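Local structure of glyoxalase 3 (Candida albicans, 4LRU) at residues F18-K23 with T177-K182. The protein converts methylglyoxal to D-lactate in a single step without glutathione, detoxifying the methylglyoxal that the cell itself produces. Residues are numbered along the deposited sequence; the frame is centred on the assembly and turned at random. Where two conformers were deposited one is given.
Sequences FYSDGK and TDIMKK
I179 reaches F18 with both of its branches, one isoleucine on a helix thereby meeting the ring and the backbone of a loop residue. Its CG2 methyl approaches the ring obliquely, 3.7 Å from F18 CE1, while CD1 lies 3.3 Å from F18 O. F18 extends its ring to this methyl because CG stands anti to the backbone N (chi1 176°). S20 lies at the margin, its OG 4.5 Å from I179 CD1. No hydrogen bond crosses between 18-23 and 177-182; they meet through apolar packing at the ring and a close methyl-to-carbonyl approach.

The loop, which follows strand 6-10 of the DJ-1/PfpI fold, illustrates how a segment can supply its own polar bonding and leave a distant helix to side-chain packing. Residues Y19 to G22 form a type I beta turn, closed by G22 N to Y19 O at 2.9 Å. D21 adds an Asx turn: its OD1 receives K23 N at 2.8 Å, with the donor above the carboxylate plane. K23 O in turn accepts from both F18 N and Y19 N, drawing the ends of 18-23 together.

The edge of the F18 ring is set against a face of Y19: F18 CD2 sits 3.7 Å above the ring centre, and Y19 CE1 lies in the F18 plane. The F18 side chain lies about 7 Å from those of H140 and E171, both inferred active-site residues.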
# COMPACT_ATOMS: atom_id res chain seq x y z
N PHE A 18 16.37 -9.56 -4.22
CA PHE A 18 16.43 -8.47 -3.25
C PHE A 18 17.03 -8.93 -1.93
O PHE A 18 17.94 -8.30 -1.38
CB PHE A 18 15.02 -7.91 -3.02
CG PHE A 18 14.94 -6.85 -1.96
CD1 PHE A 18 15.43 -5.58 -2.20
CD2 PHE A 18 14.35 -7.12 -0.74
CE1 PHE A 18 15.33 -4.59 -1.24
CE2 PHE A 18 14.24 -6.14 0.22
CZ PHE A 18 14.74 -4.87 -0.02
N TYR A 19 16.53 -10.05 -1.41
CA TYR A 19 16.96 -10.55 -0.10
C TYR A 19 18.33 -11.23 -0.17
O TYR A 19 18.73 -11.73 -1.23
CB TYR A 19 15.93 -11.54 0.43
CG TYR A 19 14.57 -10.92 0.66
CD1 TYR A 19 14.35 -10.05 1.73
CD2 TYR A 19 13.52 -11.15 -0.22
CE1 TYR A 19 13.12 -9.48 1.95
CE2 TYR A 19 12.28 -10.57 -0.01
CZ TYR A 19 12.08 -9.74 1.07
OH TYR A 19 10.85 -9.15 1.29
N SER A 20 19.01 -11.30 0.97
CA SER A 20 20.28 -12.02 1.07
C SER A 20 20.21 -13.48 0.65
O SER A 20 21.20 -14.05 0.20
CB SER A 20 20.81 -11.93 2.51
OG SER A 20 21.05 -10.58 2.87
N ASP A 21 19.04 -14.10 0.81
CA ASP A 21 18.87 -15.51 0.45
C ASP A 21 18.62 -15.69 -1.05
O ASP A 21 18.39 -16.80 -1.53
CB ASP A 21 17.72 -16.13 1.25
CG ASP A 21 16.37 -15.54 0.89
OD1 ASP A 21 16.34 -14.68 -0.02
OD2 ASP A 21 15.36 -15.93 1.50
N GLY A 22 18.63 -14.57 -1.79
CA GLY A 22 18.51 -14.61 -3.24
C GLY A 22 17.08 -14.55 -3.73
O GLY A 22 16.84 -14.57 -4.93
N LYS A 23 16.12 -14.48 -2.81
CA LYS A 23 14.71 -14.45 -3.19
C LYS A 23 14.31 -13.06 -3.68
O LYS A 23 14.95 -12.06 -3.34
CB LYS A 23 13.81 -14.81 -2.00
CG LYS A 23 13.99 -16.21 -1.46
CD LYS A 23 13.75 -17.26 -2.53
CE LYS A 23 13.91 -18.66 -1.95
NZ LYS A 23 13.42 -19.69 -2.90
N THR A 177 18.35 -3.83 6.03
CA THR A 177 18.77 -2.48 6.36
C THR A 177 19.94 -1.98 5.50
O THR A 177 19.90 -0.87 4.99
CB THR A 177 19.16 -2.38 7.84
OG1 THR A 177 18.06 -2.82 8.65
CG2 THR A 177 19.52 -0.95 8.20
N ASP A 178 20.98 -2.79 5.34
CA ASP A 178 22.17 -2.34 4.61
C ASP A 178 21.85 -2.18 3.12
O ASP A 178 22.30 -1.23 2.47
CB ASP A 178 23.32 -3.33 4.77
CG ASP A 178 23.79 -3.44 6.20
OD1 ASP A 178 23.58 -2.48 6.98
OD2 ASP A 178 24.38 -4.49 6.53
N ILE A 179 21.08 -3.13 2.60
CA ILE A 179 20.57 -3.05 1.23
C ILE A 179 19.86 -1.73 1.00
O ILE A 179 20.11 -1.04 0.01
CB ILE A 179 19.63 -4.23 0.92
CG1 ILE A 179 20.45 -5.53 0.80
CG2 ILE A 179 18.84 -3.98 -0.35
CD1 ILE A 179 19.63 -6.79 0.96
N MET A 180 18.99 -1.35 1.93
CA MET A 180 18.22 -0.12 1.80
C MET A 180 19.10 1.13 1.84
O MET A 180 18.93 2.05 1.05
CB MET A 180 17.14 -0.05 2.90
CG MET A 180 16.01 -1.04 2.69
SD MET A 180 14.70 -0.99 3.93
CE MET A 180 14.10 0.69 3.76
N LYS A 181 20.08 1.14 2.75
CA LYS A 181 20.93 2.31 2.92
C LYS A 181 21.83 2.52 1.70
O LYS A 181 22.14 3.65 1.33
CB LYS A 181 21.78 2.15 4.18
CG LYS A 181 20.97 1.88 5.43
CD LYS A 181 20.59 3.17 6.15
CE LYS A 181 19.51 2.94 7.19
NZ LYS A 181 18.19 2.66 6.56
N LYS A 182 22.22 1.42 1.07
CA LYS A 182 23.09 1.48 -0.09
C LYS A 182 22.30 1.94 -1.32
O LYS A 182 22.84 2.58 -2.20
CB LYS A 182 23.67 0.10 -0.35
CG LYS A 182 24.88 0.08 -1.27
CD LYS A 182 25.29 -1.34 -1.60
CE LYS A 182 25.80 -1.46 -3.03
NZ LYS A 182 25.68 -2.85 -3.54